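Local coordinates for protein lamina-associated polypeptide 2 isoforms alpha/zeta (Mus musculus, PDB 2V0X) that dimerizes through its helical C-terminal domain as a component of the nuclear lamina and probably associates with lamin A and chromosomes, at residues 8-12 with 159-164; 42-47 with 177-182. The protein carries 2 engineered substitutions. One frame throughout, in Å; residues are numbered along the deposited sequence.

Contact 1: residues 8-12 with 159-164; sequences SLTTL and LNRTYD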
ATOM      1  N   SER B   8      12.390  28.876 -17.843  1.00112.31           N
ATOM      2  CA  SER B   8      13.100  28.419 -16.657  1.00106.58           C
ATOM      3  C   SER B   8      12.076  27.955 -15.620  1.00102.60           C
ATOM      4  O   SER B   8      11.496  28.773 -14.899  1.00103.23           O
ATOM      5  CB  SER B   8      13.958  29.558 -16.093  1.00103.25           C
ATOM      6  OG  SER B   8      14.729  29.136 -14.980  1.00 99.94           O
ATOM      7  N   LEU B   9      11.804  26.652 -15.605  1.00 97.13           N
ATOM      8  CA  LEU B   9      10.852  26.075 -14.661  1.00 92.79           C
ATOM      9  C   LEU B   9      11.595  25.584 -13.427  1.00 92.22           C
ATOM     10  O   LEU B   9      12.707  25.059 -13.531  1.00 91.62           O
ATOM     11  CB  LEU B   9      10.075  24.925 -15.306  1.00 89.72           C
ATOM     12  CG  LEU B   9       9.245  25.267 -16.547  1.00 84.75           C
ATOM     13  CD1 LEU B   9       8.413  24.068 -16.952  1.00 81.64           C
ATOM     14  CD2 LEU B   9       8.348  26.463 -16.276  1.00 83.66           C
ATOM     15  N   THR B  10      10.990  25.770 -12.259  1.00 91.81           N
ATOM     16  CA  THR B  10      11.612  25.354 -11.008  1.00 89.99           C
ATOM     17  C   THR B  10      10.603  24.812  -9.996  1.00 79.15           C
ATOM     18  O   THR B  10       9.402  25.073 -10.097  1.00 75.84           O
ATOM     19  CB  THR B  10      12.406  26.524 -10.361  1.00101.83           C
ATOM     20  OG1 THR B  10      11.656  27.740 -10.467  1.00105.80           O
ATOM     21  CG2 THR B  10      13.764  26.700 -11.031  1.00102.45           C
ATOM     22  N   THR B  11      11.098  24.026  -9.045  1.00 78.94           N
ATOM     23  CA  THR B  11      10.267  23.449  -7.995  1.00 81.81           C
ATOM     24  C   THR B  11      11.014  23.525  -6.671  1.00 87.70           C
ATOM     25  O   THR B  11      12.199  23.197  -6.599  1.00 86.56           O
ATOM     26  CB  THR B  11       9.917  21.968  -8.279  1.00 79.90           C
ATOM     27  OG1 THR B  11      11.105  21.245  -8.619  1.00 83.34           O
ATOM     28  CG2 THR B  11       8.933  21.858  -9.405  1.00 83.13           C
ATOM     29  N   LEU B  12      10.333  23.995  -5.634  1.00 91.75           N
ATOM     30  CA  LEU B  12      10.947  24.103  -4.317  1.00 93.28           C
ATOM     31  C   LEU B  12      11.096  22.701  -3.716  1.00 94.75           C
ATOM     32  O   LEU B  12      10.251  22.239  -2.948  1.00 96.53           O
ATOM     33  CB  LEU B  12      10.125  25.032  -3.405  1.00 93.08           C
ATOM     34  CG  LEU B  12       8.721  24.657  -2.909  1.00 93.94           C
ATOM     35  CD1 LEU B  12       8.219  25.747  -1.991  1.00 93.86           C
ATOM     36  CD2 LEU B  12       7.749  24.442  -4.053  1.00 95.11           C
ATOM     37  N   LEU B 159       2.168  26.580 -16.733  1.00 34.23           N
ATOM     38  CA  LEU B 159       3.048  25.445 -16.920  1.00 33.00           C
ATOM     39  C   LEU B 159       4.040  25.311 -15.781  1.00 33.20           C
ATOM     40  O   LEU B 159       4.510  24.215 -15.492  1.00 36.86           O
ATOM     41  CB  LEU B 159       3.803  25.545 -18.248  1.00 33.93           C
ATOM     42  CG  LEU B 159       3.024  25.351 -19.561  1.00 35.38           C
ATOM     43  CD1 LEU B 159       4.014  25.387 -20.717  1.00 36.96           C
ATOM     44  CD2 LEU B 159       2.249  24.024 -19.567  1.00 32.87           C
ATOM     45  N   ASN B 160       4.385  26.425 -15.142  1.00 31.80           N
ATOM     46  CA  ASN B 160       5.330  26.359 -14.041  1.00 30.73           C
ATOM     47  C   ASN B 160       4.634  25.621 -12.887  1.00 32.27           C
ATOM     48  O   ASN B 160       5.217  24.778 -12.211  1.00 34.62           O
ATOM     49  CB  ASN B 160       5.755  27.767 -13.628  1.00 29.63           C
ATOM     50  CG  ASN B 160       6.904  27.753 -12.656  1.00 38.82           C
ATOM     51  OD1 ASN B 160       7.943  27.132 -12.908  1.00 33.52           O
ATOM     52  ND2 ASN B 160       6.730  28.422 -11.533  1.00 56.55           N
ATOM     53  N   ARG B 161       3.346  25.876 -12.740  1.00 30.50           N
ATOM     54  CA  ARG B 161       2.555  25.245 -11.708  1.00 30.37           C
ATOM     55  C   ARG B 161       2.419  23.723 -12.001  1.00 33.16           C
ATOM     56  O   ARG B 161       2.597  22.887 -11.100  1.00 35.50           O
ATOM     57  CB  ARG B 161       1.190  25.937 -11.662  1.00 31.90           C
ATOM     58  CG  ARG B 161       0.372  25.680 -10.406  1.00 45.06           C
ATOM     59  CD  ARG B 161      -1.051  26.209 -10.578  1.00 57.86           C
ATOM     60  NE  ARG B 161      -1.068  27.617 -10.971  1.00 81.13           N
ATOM     61  CZ  ARG B 161      -2.084  28.215 -11.589  1.00 79.74           C
ATOM     62  NH1 ARG B 161      -3.180  27.532 -11.896  1.00 77.49           N
ATOM     63  NH2 ARG B 161      -2.009  29.507 -11.893  1.00 65.50           N
ATOM     64  N   THR B 162       2.177  23.361 -13.262  1.00 31.23           N
ATOM     65  CA  THR B 162       2.051  21.950 -13.626  1.00 28.82           C
ATOM     66  C   THR B 162       3.371  21.220 -13.392  1.00 30.41           C
ATOM     67  O   THR B 162       3.391  20.030 -13.060  1.00 29.82           O
ATOM     68  CB  THR B 162       1.606  21.759 -15.104  1.00 28.77           C
ATOM     69  OG1 THR B 162       2.634  22.209 -15.997  1.00 39.94           O
ATOM     70  CG2 THR B 162       0.323  22.534 -15.365  1.00 23.80           C
ATOM     71  N   TYR B 163       4.471  21.943 -13.576  1.00 31.25           N
ATOM     72  CA  TYR B 163       5.807  21.389 -13.383  1.00 32.29           C
ATOM     73  C   TYR B 163       5.993  20.971 -11.904  1.00 34.43           C
ATOM     74  O   TYR B 163       6.521  19.893 -11.608  1.00 38.48           O
ATOM     75  CB  TYR B 163       6.855  22.435 -13.779  1.00 33.49           C
ATOM     76  CG  TYR B 163       8.269  21.910 -13.788  1.00 36.14           C
ATOM     77  CD1 TYR B 163       8.753  21.186 -14.874  1.00 38.57           C
ATOM     78  CD2 TYR B 163       9.120  22.130 -12.711  1.00 38.04           C
ATOM     79  CE1 TYR B 163      10.045  20.689 -14.892  1.00 42.34           C
ATOM     80  CE2 TYR B 163      10.423  21.633 -12.718  1.00 43.21           C
ATOM     81  CZ  TYR B 163      10.876  20.913 -13.815  1.00 44.57           C
ATOM     82  OH  TYR B 163      12.157  20.407 -13.832  1.00 50.20           O
ATOM     83  N   ASP B 164       5.546  21.831 -10.995  1.00 32.15           N
ATOM     84  CA  ASP B 164       5.623  21.583  -9.562  1.00 32.18           C
ATOM     85  C   ASP B 164       4.730  20.391  -9.193  1.00 30.19           C
ATOM     86  O   ASP B 164       5.156  19.474  -8.499  1.00 31.54           O
ATOM     87  CB  ASP B 164       5.180  22.830  -8.782  1.00 40.20           C
ATOM     88  CG  ASP B 164       5.256  22.637  -7.278  1.00 50.56           C
ATOM     89  OD1 ASP B 164       4.251  22.911  -6.587  1.00 46.72           O
ATOM     90  OD2 ASP B 164       6.326  22.218  -6.790  1.00 61.25           O
TER

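Contact 2: residues 42-47 with 177-182; sequences VVEEEW and VRMSAC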
ATOM      1  N   VAL B  42      15.250   2.529  -1.557  1.00 48.73           N
ATOM      2  CA  VAL B  42      14.263   2.778  -0.516  1.00 45.18           C
ATOM      3  C   VAL B  42      13.677   1.482   0.054  1.00 43.57           C
ATOM      4  O   VAL B  42      13.610   1.330   1.271  1.00 44.08           O
ATOM      5  CB  VAL B  42      13.153   3.798  -0.959  1.00 43.81           C
ATOM      6  CG1 VAL B  42      12.799   3.615  -2.400  1.00 43.96           C
ATOM      7  CG2 VAL B  42      11.908   3.655  -0.094  1.00 43.51           C
ATOM      8  N   VAL B  43      13.302   0.541  -0.808  1.00 40.76           N
ATOM      9  CA  VAL B  43      12.756  -0.727  -0.339  1.00 39.38           C
ATOM     10  C   VAL B  43      13.792  -1.437   0.550  1.00 43.12           C
ATOM     11  O   VAL B  43      13.481  -1.826   1.676  1.00 47.30           O
ATOM     12  CB  VAL B  43      12.321  -1.643  -1.524  1.00 36.86           C
ATOM     13  CG1 VAL B  43      11.877  -2.996  -1.023  1.00 37.07           C
ATOM     14  CG2 VAL B  43      11.181  -0.990  -2.315  1.00 35.26           C
ATOM     15  N   GLU B  44      15.040  -1.507   0.084  1.00 44.53           N
ATOM     16  CA  GLU B  44      16.107  -2.165   0.841  1.00 47.31           C
ATOM     17  C   GLU B  44      16.427  -1.480   2.176  1.00 49.96           C
ATOM     18  O   GLU B  44      16.747  -2.157   3.161  1.00 52.79           O
ATOM     19  CB  GLU B  44      17.371  -2.280  -0.005  1.00 50.73           C
ATOM     20  CG  GLU B  44      18.485  -3.090   0.648  1.00 65.66           C
ATOM     21  CD  GLU B  44      19.791  -3.036  -0.124  1.00 73.94           C
ATOM     22  OE1 GLU B  44      19.778  -2.646  -1.316  1.00 59.29           O
ATOM     23  OE2 GLU B  44      20.836  -3.384   0.467  1.00 82.70           O
ATOM     24  N   GLU B  45      16.339  -0.152   2.216  1.00 49.71           N
ATOM     25  CA  GLU B  45      16.602   0.597   3.445  1.00 49.99           C
ATOM     26  C   GLU B  45      15.579   0.260   4.518  1.00 50.80           C
ATOM     27  O   GLU B  45      15.935   0.099   5.688  1.00 54.37           O
ATOM     28  CB  GLU B  45      16.573   2.106   3.198  1.00 52.59           C
ATOM     29  CG  GLU B  45      17.747   2.634   2.391  1.00 87.14           C
ATOM     30  CD  GLU B  45      17.601   4.108   2.051  1.00117.05           C
ATOM     31  OE1 GLU B  45      17.539   4.936   2.987  1.00134.57           O
ATOM     32  OE2 GLU B  45      17.546   4.438   0.846  1.00117.40           O
ATOM     33  N   GLU B  46      14.311   0.163   4.123  1.00 46.92           N
ATOM     34  CA  GLU B  46      13.237  -0.159   5.063  1.00 43.29           C
ATOM     35  C   GLU B  46      13.336  -1.592   5.542  1.00 38.93           C
ATOM     36  O   GLU B  46      13.003  -1.897   6.678  1.00 39.23           O
ATOM     37  CB  GLU B  46      11.859   0.033   4.419  1.00 43.61           C
ATOM     38  CG  GLU B  46      11.567   1.449   3.960  1.00 53.49           C
ATOM     39  CD  GLU B  46      11.615   2.460   5.087  1.00 60.50           C
ATOM     40  OE1 GLU B  46      11.068   2.181   6.180  1.00 70.68           O
ATOM     41  OE2 GLU B  46      12.192   3.542   4.867  1.00 66.76           O
ATOM     42  N   TRP B  47      13.808  -2.469   4.670  1.00 33.94           N
ATOM     43  CA  TRP B  47      13.917  -3.885   4.994  1.00 30.86           C
ATOM     44  C   TRP B  47      15.087  -4.266   5.894  1.00 34.34           C
ATOM     45  O   TRP B  47      15.185  -5.415   6.320  1.00 37.03           O
ATOM     46  CB  TRP B  47      13.930  -4.706   3.716  1.00 28.04           C
ATOM     47  CG  TRP B  47      12.599  -4.759   3.052  1.00 27.44           C
ATOM     48  CD1 TRP B  47      11.428  -4.175   3.493  1.00 27.52           C
ATOM     49  CD2 TRP B  47      12.270  -5.454   1.844  1.00 27.08           C
ATOM     50  NE1 TRP B  47      10.400  -4.470   2.627  1.00 27.64           N
ATOM     51  CE2 TRP B  47      10.885  -5.252   1.608  1.00 27.74           C
ATOM     52  CE3 TRP B  47      13.006  -6.235   0.938  1.00 25.96           C
ATOM     53  CZ2 TRP B  47      10.227  -5.802   0.499  1.00 28.31           C
ATOM     54  CZ3 TRP B  47      12.346  -6.789  -0.162  1.00 25.91           C
ATOM     55  CH2 TRP B  47      10.972  -6.568  -0.374  1.00 26.58           C
ATOM     56  N   VAL B 177       5.877   4.003  -2.314  1.00 23.87           N
ATOM     57  CA  VAL B 177       6.809   2.875  -2.403  1.00 25.03           C
ATOM     58  C   VAL B 177       7.325   2.555  -0.985  1.00 25.30           C
ATOM     59  O   VAL B 177       7.420   1.397  -0.588  1.00 25.78           O
ATOM     60  CB  VAL B 177       8.017   3.220  -3.348  1.00 25.03           C
ATOM     61  CG1 VAL B 177       9.166   2.179  -3.198  1.00 24.53           C
ATOM     62  CG2 VAL B 177       7.560   3.237  -4.814  1.00 24.15           C
ATOM     63  N   ARG B 178       7.649   3.598  -0.229  1.00 27.27           N
ATOM     64  CA  ARG B 178       8.136   3.445   1.149  1.00 28.54           C
ATOM     65  C   ARG B 178       7.083   2.773   2.044  1.00 26.75           C
ATOM     66  O   ARG B 178       7.386   1.828   2.773  1.00 28.20           O
ATOM     67  CB  ARG B 178       8.529   4.818   1.734  1.00 32.00           C
ATOM     68  CG  ARG B 178       9.102   4.738   3.146  1.00 50.61           C
ATOM     69  CD  ARG B 178       9.886   5.984   3.516  1.00 73.12           C
ATOM     70  NE  ARG B 178      11.061   6.155   2.666  1.00 84.80           N
ATOM     71  CZ  ARG B 178      11.431   7.310   2.122  1.00 83.26           C
ATOM     72  NH1 ARG B 178      10.717   8.412   2.332  1.00 68.19           N
ATOM     73  NH2 ARG B 178      12.527   7.365   1.373  1.00 87.08           N
HETATM   74  N   MSE B 179       5.852   3.272   1.997  1.00 27.08           N
HETATM   75  CA  MSE B 179       4.766   2.695   2.783  1.00 28.17           C
HETATM   76  C   MSE B 179       4.524   1.227   2.421  1.00 27.34           C
HETATM   77  O   MSE B 179       4.285   0.392   3.308  1.00 27.77           O
HETATM   78  CB  MSE B 179       3.475   3.509   2.630  1.00 31.39           C
HETATM   79  CG  MSE B 179       3.517   4.924   3.247  1.00 37.21           C
HETATM   80 SE   MSE B 179       4.298   4.991   5.058  1.00 45.29          SE
HETATM   81  CE  MSE B 179       3.360   3.561   5.852  1.00 46.49           C
ATOM     82  N   SER B 180       4.598   0.910   1.125  1.00 27.92           N
ATOM     83  CA  SER B 180       4.413  -0.461   0.645  1.00 27.19           C
ATOM     84  C   SER B 180       5.528  -1.376   1.165  1.00 26.92           C
ATOM     85  O   SER B 180       5.273  -2.517   1.534  1.00 30.25           O
ATOM     86  CB  SER B 180       4.400  -0.510  -0.893  1.00 30.55           C
ATOM     87  OG  SER B 180       3.251   0.135  -1.426  1.00 38.90           O
ATOM     88  N   ALA B 181       6.753  -0.862   1.193  1.00 23.97           N
ATOM     89  CA  ALA B 181       7.897  -1.630   1.664  1.00 22.75           C
ATOM     90  C   ALA B 181       7.734  -1.949   3.147  1.00 24.65           C
ATOM     91  O   ALA B 181       8.018  -3.068   3.571  1.00 26.98           O
ATOM     92  CB  ALA B 181       9.213  -0.878   1.412  1.00 22.14           C
ATOM     93  N   CYS B 182       7.193  -1.001   3.904  1.00 29.27           N
ATOM     94  CA  CYS B 182       6.968  -1.177   5.339  1.00 31.49           C
ATOM     95  C   CYS B 182       5.925  -2.263   5.562  1.00 30.47           C
ATOM     96  O   CYS B 182       6.087  -3.122   6.433  1.00 31.92           O
ATOM     97  CB  CYS B 182       6.496   0.138   5.978  1.00 33.26           C
ATOM     98  SG  CYS B 182       7.796   1.412   6.184  1.00 34.90           S
TER

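Contact 1: residues 8-12 with 159-164
Leu9 lies over one face of the Tyr163 ring, its CB 3.9 Å from the ring centroid and only 12° off the normal, a CH-pi contact made almost straight above the centre. The extended chain 8-12 runs along helix 159-164 here, and Leu9 and Thr11 both turn inward while Thr10 between them turns out. With CG of Leu9 anti to its carbonyl carbon (chi1 -60°), the isobutyl group forks over the helix: CD1 settles 3.6 Å from Tyr163 CD1, and CD2 drops beside Asn160, 3.5 Å from its OD1. A branched aliphatic chain suits this place because it can blanket an aromatic ring and fill the step next to it. Thr11 continues the packing through its methyl; the hydroxyl OG1 makes a weak hydrogen bond to Gly13 O. CG2 reaches obliquely to the ring, 3.3 Å from Tyr163 CD2, and comes equally near Asp164 CA, so the short beta-branched chain brings a methyl right against the helix backbone. Ile138 of the second subunit also packs on Leu9, and Ser139 of that subunit on Tyr163, extending this tight side into the dimer interface.

The other side is looser and faces solvent: Thr10 and Leu12 are exposed. Asn160, its CG anti to the backbone N, swings its amide toward the loop, and OD1 accepts a weak hydrogen bond from Thr10 N at 3.4 Å, nearly straight at 163°. Leu12 merely brings CD2 to 3.8 Å from Asp164 OD2, an apolar methyl beside a carboxylate that offers it no specific bond. With one weak polar link and no salt bridge between the segments, attachment of this loop probably rests chiefly on the apolar contacts of Leu9 and Thr11 with Tyr163.

Contact 2: residues 42-47 with 177-182
Trp47 donates its indole N-H to the backbone of helix 177-182: NE1 lies 2.9 Å from Ala181 O, and the acceptor sits at the ring edge, close to the indole plane. The donor stands 34° out of the carbonyl plane. Tryptophan suits the place because its flat indole also offers a face to Val43 CG1; its backbone hydrogen-bonds with Phe214. Ala181 suits the closest approach because its CB, 4.0 Å from Val43 CA, lets the backbones come near. Beside it, Val177 CG1 meets Val43 CG2 at 3.9 Å and also touches Val42.

On the polar flank, Glu46 bends at chi2, turning its carboxylate back across the stem of Arg178. OE2 forms a salt bridge with Arg178 NE at a long 3.6 Å, the two charged planes 49° apart, while OE1 is satisfied more strongly by a salt bridge to Arg52 and also lies 3.4 Å from Cys182 SG. With an alanine at Glu46 the shared carboxylate is gone, and the guanidinium groups of Arg178 and Arg52 would probably be freer to turn, each short of one charged partner.

The piece 42-46 of helix 35-46 crosses the piece 177-182 of helix 152-196 at -38°, the axes 8.9 Å apart. Behind the latter, Met179, present as selenomethionine, packs on helix 100-146; Leu121 of the second subunit packs on Val43 and Val177, placing this helix pair against the dimer partner.

In the fold
Both contacts use helix 152-196, with contact 1 nearer its start and contact 2 farther along. Their centres are 28 Å apart, and their nearest atoms about 15 Å apart. Along the chain the order is 8-12, 42-47, 159-164, 177-182, so the segments alternate and two pieces from the start of the domain, separated by the unmodelled residues 14-33, meet the long helix in the order they occur. Contact 1 is a surface contact far from the middle of the chain, whereas contact 2 is buried near its centre. Each touches the second subunit, so the start of the domain, together with the long helices 100-146 and 152-196, takes part in the dimer that gives this domain its name.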